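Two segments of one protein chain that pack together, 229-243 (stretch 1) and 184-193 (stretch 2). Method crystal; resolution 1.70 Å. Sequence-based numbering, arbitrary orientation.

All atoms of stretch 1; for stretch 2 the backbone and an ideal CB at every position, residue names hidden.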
ATOM      1  N   TRP D 229     -12.895  -4.763  23.796  1.00  9.45           N
ATOM      2  CA  TRP D 229     -13.136  -3.419  24.314  1.00  9.34           C
ATOM      3  C   TRP D 229     -14.292  -2.764  23.568  1.00  9.21           C
ATOM      4  O   TRP D 229     -14.912  -3.397  22.713  1.00  9.59           O
ATOM      5  CB  TRP D 229     -11.847  -2.587  24.278  1.00  9.09           C
ATOM      6  CG  TRP D 229     -11.355  -2.197  22.919  1.00  9.31           C
ATOM      7  CD1 TRP D 229     -11.639  -1.060  22.220  1.00  9.59           C
ATOM      8  CD2 TRP D 229     -10.464  -2.947  22.088  1.00  9.38           C
ATOM      9  NE1 TRP D 229     -10.988  -1.064  21.016  1.00  9.55           N
ATOM     10  CE2 TRP D 229     -10.262  -2.215  20.916  1.00  9.71           C
ATOM     11  CE3 TRP D 229      -9.850  -4.185  22.215  1.00  9.91           C
ATOM     12  CZ2 TRP D 229      -9.441  -2.674  19.885  1.00  9.78           C
ATOM     13  CZ3 TRP D 229      -9.021  -4.619  21.203  1.00 10.14           C
ATOM     14  CH2 TRP D 229      -8.852  -3.899  20.052  1.00  9.76           C
ATOM     15  N   MET D 230     -14.614  -1.535  23.938  1.00  9.88           N
ATOM     16  CA  MET D 230     -15.681  -0.798  23.265  1.00 10.38           C
ATOM     17  C   MET D 230     -15.208   0.550  22.795  1.00 10.04           C
ATOM     18  O   MET D 230     -14.403   1.229  23.460  1.00 10.86           O
ATOM     19  CB  MET D 230     -16.899  -0.608  24.203  1.00 11.20           C
ATOM     20  CG  MET D 230     -18.155  -0.091  23.506  1.00 11.67           C
ATOM     21  SD  MET D 230     -19.587   0.001  24.619  1.00 13.56           S
ATOM     22  CE  MET D 230     -19.926  -1.718  24.799  1.00 14.14           C
ATOM     23  N   ARG D 231     -15.812   0.976  21.688  1.00 10.45           N
ATOM     24  CA  ARG D 231     -15.653   2.303  21.137  1.00 10.39           C
ATOM     25  C   ARG D 231     -16.806   3.140  21.638  1.00 10.45           C
ATOM     26  O   ARG D 231     -17.941   2.726  21.482  1.00  9.56           O
ATOM     27  CB  ARG D 231     -15.721   2.224  19.603  1.00 11.27           C
ATOM     28  CG  ARG D 231     -15.600   3.547  18.866  1.00 11.86           C
ATOM     29  CD  ARG D 231     -14.236   4.192  19.029  1.00 14.04           C
ATOM     30  NE  ARG D 231     -13.989   5.151  17.940  1.00 15.76           N
ATOM     31  CZ  ARG D 231     -13.532   4.861  16.721  1.00 15.98           C
ATOM     32  NH1 ARG D 231     -13.133   3.642  16.411  1.00 16.56           N
ATOM     33  NH2 ARG D 231     -13.424   5.839  15.831  1.00 14.79           N
ATOM     34  N   VAL D 232     -16.501   4.307  22.237  1.00 10.68           N
ATOM     35  CA  VAL D 232     -17.529   5.153  22.851  1.00 11.42           C
ATOM     36  C   VAL D 232     -17.378   6.573  22.378  1.00 11.53           C
ATOM     37  O   VAL D 232     -16.261   7.076  22.268  1.00 12.08           O
ATOM     38  CB  VAL D 232     -17.420   5.137  24.393  1.00 11.93           C
ATOM     39  CG1 VAL D 232     -18.514   6.006  25.029  1.00 13.23           C
ATOM     40  CG2 VAL D 232     -17.508   3.703  24.947  1.00 11.91           C
ATOM     41  N   SER D 233     -18.504   7.236  22.077  1.00 11.20           N
ATOM     42  CA  SER D 233     -18.452   8.662  21.775  1.00 12.05           C
ATOM     43  C   SER D 233     -18.320   9.467  23.046  1.00 11.61           C
ATOM     44  O   SER D 233     -19.107   9.250  23.940  1.00 12.22           O
ATOM     45  CB  SER D 233     -19.743   9.095  21.084  1.00 12.99           C
ATOM     46  OG  SER D 233     -19.678  10.493  20.862  1.00 14.84           O
ATOM     47  N   ALA D 234     -17.352  10.383  23.142  1.00 11.46           N
ATOM     48  CA  ALA D 234     -17.166  11.135  24.392  1.00 12.02           C
ATOM     49  C   ALA D 234     -18.440  11.835  24.827  1.00 12.94           C
ATOM     50  O   ALA D 234     -18.755  11.862  26.025  1.00 13.28           O
ATOM     51  CB  ALA D 234     -16.056  12.146  24.233  1.00 11.92           C
ATOM     52  N   THR D 235     -19.116  12.448  23.855  1.00 12.67           N
ATOM     53  CA  THR D 235     -20.318  13.230  24.104  1.00 13.19           C
ATOM     54  C   THR D 235     -21.033  13.556  22.783  1.00 13.38           C
ATOM     55  O   THR D 235     -20.402  13.618  21.722  1.00 13.53           O
ATOM     56  CB  THR D 235     -19.993  14.547  24.870  1.00 12.71           C
ATOM     57  OG1 THR D 235     -21.211  15.274  25.153  1.00 13.31           O
ATOM     58  CG2 THR D 235     -19.048  15.468  24.087  1.00 12.83           C
ATOM     59  N   ASP D 236     -22.338  13.782  22.864  1.00 15.40           N
ATOM     60  CA  ASP D 236     -23.089  14.432  21.799  1.00 16.54           C
ATOM     61  C   ASP D 236     -22.793  15.939  21.831  1.00 18.19           C
ATOM     62  O   ASP D 236     -22.343  16.502  22.851  1.00 16.81           O
ATOM     63  CB  ASP D 236     -24.602  14.178  21.907  1.00 17.85           C
ATOM     64  CG  ASP D 236     -24.996  12.724  21.669  1.00 17.82           C
ATOM     65  OD1 ASP D 236     -24.212  11.935  21.119  1.00 21.79           O
ATOM     66  OD2 ASP D 236     -26.118  12.377  22.046  1.00 19.00           O
ATOM     67  N   TRP D 237     -23.041  16.577  20.695  1.00 20.06           N
ATOM     68  CA  TRP D 237     -22.883  18.025  20.532  1.00 24.75           C
ATOM     69  C   TRP D 237     -24.164  18.733  21.065  1.00 23.85           C
ATOM     70  O   TRP D 237     -24.151  19.912  21.403  1.00 21.06           O
ATOM     71  CB  TRP D 237     -22.579  18.276  19.027  1.00 29.92           C
ATOM     72  CG  TRP D 237     -22.641  19.659  18.512  1.00 38.81           C
ATOM     73  CD1 TRP D 237     -21.631  20.601  18.515  1.00 41.72           C
ATOM     74  CD2 TRP D 237     -23.749  20.268  17.831  1.00 44.81           C
ATOM     75  NE1 TRP D 237     -22.063  21.771  17.921  1.00 43.16           N
ATOM     76  CE2 TRP D 237     -23.358  21.596  17.493  1.00 46.67           C
ATOM     77  CE3 TRP D 237     -25.042  19.830  17.493  1.00 47.91           C
ATOM     78  CZ2 TRP D 237     -24.223  22.491  16.824  1.00 50.27           C
ATOM     79  CZ3 TRP D 237     -25.911  20.725  16.827  1.00 49.09           C
ATOM     80  CH2 TRP D 237     -25.493  22.041  16.508  1.00 50.62           C
ATOM     81  N   VAL D 238     -25.271  17.989  21.148  1.00 24.41           N
ATOM     82  CA  VAL D 238     -26.570  18.514  21.560  1.00 24.67           C
ATOM     83  C   VAL D 238     -26.844  18.175  23.018  1.00 25.32           C
ATOM     84  O   VAL D 238     -26.274  17.232  23.531  1.00 22.14           O
ATOM     85  CB  VAL D 238     -27.730  17.981  20.655  1.00 26.01           C
ATOM     86  CG1 VAL D 238     -27.633  18.601  19.263  1.00 27.54           C
ATOM     87  CG2 VAL D 238     -27.751  16.459  20.546  1.00 25.59           C
ATOM     88  N   PRO D 239     -27.719  18.946  23.689  1.00 23.97           N
ATOM     89  CA  PRO D 239     -28.113  18.622  25.054  1.00 24.19           C
ATOM     90  C   PRO D 239     -29.084  17.448  25.133  1.00 21.65           C
ATOM     91  O   PRO D 239     -29.688  17.066  24.131  1.00 18.33           O
ATOM     92  CB  PRO D 239     -28.839  19.894  25.498  1.00 26.51           C
ATOM     93  CG  PRO D 239     -29.502  20.356  24.233  1.00 25.52           C
ATOM     94  CD  PRO D 239     -28.438  20.150  23.198  1.00 25.85           C
ATOM     95  N   ASN D 240     -29.244  16.912  26.339  1.00 22.27           N
ATOM     96  CA  ASN D 240     -30.157  15.806  26.605  1.00 23.43           C
ATOM     97  C   ASN D 240     -29.907  14.593  25.713  1.00 21.86           C
ATOM     98  O   ASN D 240     -30.838  13.890  25.314  1.00 21.08           O
ATOM     99  CB  ASN D 240     -31.607  16.291  26.503  1.00 25.58           C
ATOM    100  CG  ASN D 240     -31.818  17.624  27.212  1.00 28.58           C
ATOM    101  OD1 ASN D 240     -32.400  18.541  26.645  1.00 31.52           O
ATOM    102  ND2 ASN D 240     -31.309  17.749  28.427  1.00 28.61           N
ATOM    103  N   GLY D 241     -28.638  14.364  25.393  1.00 18.70           N
ATOM    104  CA  GLY D 241     -28.248  13.154  24.680  1.00 17.49           C
ATOM    105  C   GLY D 241     -27.238  12.417  25.529  1.00 16.76           C
ATOM    106  O   GLY D 241     -27.261  12.473  26.764  1.00 17.12           O
ATOM    107  N   TRP D 242     -26.316  11.770  24.840  1.00 15.99           N
ATOM    108  CA  TRP D 242     -25.148  11.176  25.475  1.00 15.18           C
ATOM    109  C   TRP D 242     -24.212  12.307  25.866  1.00 14.92           C
ATOM    110  O   TRP D 242     -24.194  13.368  25.216  1.00 16.11           O
ATOM    111  CB  TRP D 242     -24.485  10.196  24.490  1.00 13.97           C
ATOM    112  CG  TRP D 242     -23.442   9.349  25.087  1.00 12.93           C
ATOM    113  CD1 TRP D 242     -22.142   9.314  24.736  1.00 12.64           C
ATOM    114  CD2 TRP D 242     -23.595   8.394  26.162  1.00 12.63           C
ATOM    115  NE1 TRP D 242     -21.468   8.403  25.507  1.00 13.04           N
ATOM    116  CE2 TRP D 242     -22.322   7.839  26.401  1.00 12.31           C
ATOM    117  CE3 TRP D 242     -24.674   7.975  26.944  1.00 12.61           C
ATOM    118  CZ2 TRP D 242     -22.096   6.872  27.366  1.00 12.09           C
ATOM    119  CZ3 TRP D 242     -24.453   7.011  27.921  1.00 11.82           C
ATOM    120  CH2 TRP D 242     -23.174   6.462  28.107  1.00 11.93           C
ATOM    121  N   ASP D 243     -23.506  12.120  26.967  1.00 14.73           N
ATOM    122  CA  ASP D 243     -22.606  13.126  27.491  1.00 14.96           C
ATOM    123  C   ASP D 243     -21.383  12.489  28.147  1.00 14.95           C
ATOM    124  O   ASP D 243     -21.273  11.249  28.259  1.00 14.81           O
ATOM    125  CB  ASP D 243     -23.352  14.111  28.427  1.00 15.92           C
ATOM    126  CG  ASP D 243     -23.987  13.429  29.626  1.00 16.87           C
ATOM    127  OD1 ASP D 243     -23.655  12.262  29.931  1.00 17.06           O
ATOM    128  OD2 ASP D 243     -24.862  14.060  30.264  1.00 17.12           O
ATOM    129  N   UNK D 184     -26.035   1.409  16.368  1.00  9.92           N
ATOM    130  CA  UNK D 184     -27.075   0.799  17.190  1.00 10.77           C
ATOM    131  C   UNK D 184     -26.879   0.965  18.697  1.00 10.83           C
ATOM    132  O   UNK D 184     -27.814   1.359  19.456  1.00 11.18           O
ATOM    133  CB  UNK D 184     -27.159  -0.693  16.862  1.00 10.77           C
ATOM    134  N   UNK D 185     -25.682   0.623  19.164  1.00 10.40           N
ATOM    135  CA  UNK D 185     -25.408   0.717  20.586  1.00 10.62           C
ATOM    136  C   UNK D 185     -25.507   2.148  21.115  1.00 10.85           C
ATOM    137  O   UNK D 185     -26.103   2.392  22.168  1.00  9.73           O
ATOM    138  CB  UNK D 185     -24.016   0.153  20.879  1.00 10.62           C
ATOM    139  N   UNK D 186     -25.000   3.100  20.336  1.00 10.84           N
ATOM    140  CA  UNK D 186     -25.084   4.515  20.700  1.00 10.84           C
ATOM    141  C   UNK D 186     -26.589   4.972  20.764  1.00 11.21           C
ATOM    142  O   UNK D 186     -26.968   5.770  21.632  1.00 11.03           O
ATOM    143  CB  UNK D 186     -24.302   5.357  19.690  1.00 10.84           C
ATOM    144  N   UNK D 187     -27.413   4.434  19.859  1.00 10.50           N
ATOM    145  CA  UNK D 187     -28.840   4.715  19.835  1.00 10.88           C
ATOM    146  C   UNK D 187     -29.472   4.297  21.157  1.00 11.29           C
ATOM    147  O   UNK D 187     -30.339   5.000  21.636  1.00 11.45           O
ATOM    148  CB  UNK D 187     -29.515   3.998  18.664  1.00 10.88           C
ATOM    149  N   UNK D 188     -29.064   3.162  21.717  1.00 10.66           N
ATOM    150  CA  UNK D 188     -29.546   2.746  23.024  1.00 11.46           C
ATOM    151  C   UNK D 188     -29.031   3.666  24.113  1.00 11.16           C
ATOM    152  O   UNK D 188     -29.788   4.005  25.049  1.00 11.35           O
ATOM    153  CB  UNK D 188     -29.130   1.302  23.314  1.00 11.46           C
ATOM    154  N   UNK D 189     -27.763   4.069  24.022  1.00 10.60           N
ATOM    155  CA  UNK D 189     -27.168   4.930  25.029  1.00 10.65           C
ATOM    156  C   UNK D 189     -27.872   6.291  25.116  1.00 11.13           C
ATOM    157  O   UNK D 189     -27.935   6.883  26.186  1.00 12.76           O
ATOM    158  CB  UNK D 189     -25.681   5.128  24.726  1.00 10.65           C
ATOM    159  N   UNK D 190     -28.321   6.780  23.971  1.00 11.37           N
ATOM    160  CA  UNK D 190     -28.748   8.183  23.839  1.00 12.36           C
ATOM    161  C   UNK D 190     -30.231   8.389  24.009  1.00 12.92           C
ATOM    162  O   UNK D 190     -31.035   7.802  23.259  1.00 13.68           O
ATOM    163  CB  UNK D 190     -28.332   8.728  22.471  1.00 12.36           C
ATOM    164  N   UNK D 191     -30.622   9.280  24.935  1.00 12.63           N
ATOM    165  CA  UNK D 191     -32.050   9.661  25.004  1.00 13.82           C
ATOM    166  C   UNK D 191     -32.659  10.276  23.744  1.00 13.94           C
ATOM    167  O   UNK D 191     -33.877  10.347  23.620  1.00 16.13           O
ATOM    168  CB  UNK D 191     -32.235  10.659  26.149  1.00 13.82           C
ATOM    169  N   UNK D 192     -31.831  10.744  22.826  1.00 14.38           N
ATOM    170  CA  UNK D 192     -32.301  11.260  21.546  1.00 14.48           C
ATOM    171  C   UNK D 192     -32.881  10.170  20.683  1.00 13.98           C
ATOM    172  O   UNK D 192     -33.943  10.353  20.095  1.00 14.19           O
ATOM    173  CB  UNK D 192     -31.162  11.958  20.800  1.00 14.48           C
ATOM    174  N   UNK D 193     -32.226   9.009  20.645  1.00 12.35           N
ATOM    175  CA  UNK D 193     -32.739   7.885  19.863  1.00 12.25           C
ATOM    176  C   UNK D 193     -33.556   6.895  20.677  1.00 11.89           C
ATOM    177  O   UNK D 193     -34.431   6.241  20.127  1.00 12.52           O
ATOM    178  CB  UNK D 193     -31.574   7.147  19.201  1.00 12.25           C
TER

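Position 184 opens the helix with its CA-to-CB bond out of reach of stretch 1, so nothing visible restricts the choice there; the deposited Leu184 makes no contact across the interface.

At 185 the CA-to-CB bond points toward stretch 1, but no atom of that stretch lies within 5.5 Å of the ideal CB. The side chain of Met230 extends in this direction, and an apolar residue long enough to reach its methyl would suit. Leu185 does so lightly, its CD2 lying 4.5 Å from Met230 CE.

Position 186 is more demanding. Its CA-to-CB bond runs sideways, and the ideal CB touches nothing, yet further out lie the carboxylate of Asp236, the CB of Ser233 and the CB of Trp242. A long side chain ending in a donor is favoured: His, Lys, Arg or, at full stretch, Gln could reach the carboxylate. The residue is His186, with chi1 in t, which brings the end of its ring nearer to stretch 1. NE2 donates a weak hydrogen bond to Asp236 OD1 at 3.2 Å; the oxygen sits at the ring edge, near its plane, where an N-H can point to it. His186 CE1 lies 3.6 Å from Ser233 CB, and the imidazole meets the Trp242 indole obliquely, the planes at 68°.

Positions 187 and 188 are directed out of reach of stretch 1, which says little about them. They are Gln187 and Phe188, and neither touches it.

At 189 the bond again points toward stretch 1, and the ideal CB is already 3.7 Å from Trp242 CE3. The broad indole invites an aliphatic residue such as Leu, Ile or Met. Leu189 places its CB over one face of the six-membered ring, 24° off the normal through the centroid, as a CH-pi contact.

Position 190 leaves helical phi/psi (-95/125) after the helix, and its CB points sideways, 4.3 Å from Asp236 OD2. That oxygen accepts a hydrogen bond from Trp242 N but can take more, so a small polar residue (Ser, Thr or Asn) would suit, as could a small apolar one. It is Ser190. Its OG stands 3.5 Å from Asp236 OD2, and a water joins the two, its O 2.5 Å from Ser190 OG and from Asp236 OD2, to which it donates.

At 191, phi of -59° is compatible with proline, and the CB faces Asn240 O at 3.6 Å; other modest side chains are possible. Pro191 packs its ring along this backbone, CD lying 3.7 Å from Gly241 C.

The CB of 192 points toward the bare backbone of Gly241, with the methyls of Val238 beyond, so Ile, Leu, Val or Met would suit. Ile192 brings CD1 to 3.3 Å from Val238 CG2 and 3.6 Å from Gly241 CA. A CB on Gly241 would clash with Ile192 CD1, at 2.7 Å. Ile192 N donates a hydrogen bond to Ser190 OG at 3.1 Å.

Position 193 turns out of reach and is Ala193.

Stretch 2 184-193: LLHQFLSPIA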
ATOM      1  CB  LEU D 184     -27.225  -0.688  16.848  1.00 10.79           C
ATOM      2  CG  LEU D 184     -28.270  -1.389  17.701  1.00 11.28           C
ATOM      3  CD1 LEU D 184     -29.642  -0.930  17.281  1.00 11.47           C
ATOM      4  CD2 LEU D 184     -28.100  -2.915  17.745  1.00 11.58           C
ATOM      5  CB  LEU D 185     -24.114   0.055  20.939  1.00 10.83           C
ATOM      6  CG  LEU D 185     -24.238  -1.408  21.269  1.00 12.45           C
ATOM      7  CD1 LEU D 185     -25.082  -2.240  20.325  1.00 13.14           C
ATOM      8  CD2 LEU D 185     -22.872  -2.037  21.448  1.00 12.87           C
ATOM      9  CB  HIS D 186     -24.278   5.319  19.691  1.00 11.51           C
ATOM     10  CG  HIS D 186     -24.053   6.752  20.062  1.00 13.23           C
ATOM     11  ND1 HIS D 186     -23.153   7.550  19.383  1.00 14.56           N
ATOM     12  CD2 HIS D 186     -24.591   7.541  21.019  1.00 14.93           C
ATOM     13  CE1 HIS D 186     -23.151   8.764  19.897  1.00 15.76           C
ATOM     14  NE2 HIS D 186     -24.020   8.788  20.892  1.00 15.83           N
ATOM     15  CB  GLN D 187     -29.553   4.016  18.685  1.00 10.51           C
ATOM     16  CG  GLN D 187     -29.167   4.597  17.339  1.00 10.67           C
ATOM     17  CD  GLN D 187     -29.351   3.650  16.164  1.00 11.31           C
ATOM     18  OE1 GLN D 187     -30.304   2.867  16.135  1.00 11.48           O
ATOM     19  NE2 GLN D 187     -28.472   3.768  15.143  1.00 11.10           N
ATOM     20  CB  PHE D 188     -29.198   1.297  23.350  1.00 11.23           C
ATOM     21  CG  PHE D 188     -30.200   0.297  22.841  1.00 11.41           C
ATOM     22  CD1 PHE D 188     -30.121  -0.194  21.542  1.00 12.19           C
ATOM     23  CD2 PHE D 188     -31.215  -0.195  23.659  1.00 12.22           C
ATOM     24  CE1 PHE D 188     -31.011  -1.143  21.080  1.00 12.40           C
ATOM     25  CE2 PHE D 188     -32.091  -1.143  23.208  1.00 11.91           C
ATOM     26  CZ  PHE D 188     -32.019  -1.619  21.907  1.00 13.74           C
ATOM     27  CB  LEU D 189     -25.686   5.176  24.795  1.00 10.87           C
ATOM     28  CG  LEU D 189     -24.831   3.901  24.921  1.00 11.09           C
ATOM     29  CD1 LEU D 189     -23.434   4.173  24.430  1.00 11.96           C
ATOM     30  CD2 LEU D 189     -24.780   3.397  26.350  1.00 11.43           C
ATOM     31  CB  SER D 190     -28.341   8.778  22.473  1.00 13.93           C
ATOM     32  OG  SER D 190     -28.805  10.121  22.386  1.00 13.86           O
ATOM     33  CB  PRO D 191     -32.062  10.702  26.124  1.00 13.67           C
ATOM     34  CG  PRO D 191     -30.972  10.297  26.992  1.00 13.81           C
ATOM     35  CD  PRO D 191     -29.865   9.860  26.058  1.00 13.53           C
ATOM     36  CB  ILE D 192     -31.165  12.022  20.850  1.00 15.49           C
ATOM     37  CG1 ILE D 192     -30.922  13.309  21.646  1.00 17.97           C
ATOM     38  CG2 ILE D 192     -31.461  12.317  19.371  1.00 15.97           C
ATOM     39  CD1 ILE D 192     -29.548  13.850  21.408  1.00 19.69           C
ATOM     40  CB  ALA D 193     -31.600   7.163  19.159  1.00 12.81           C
TER
HETATM   41  O   HOH W   1     -27.484  10.985  20.408  1.00 23.08           O
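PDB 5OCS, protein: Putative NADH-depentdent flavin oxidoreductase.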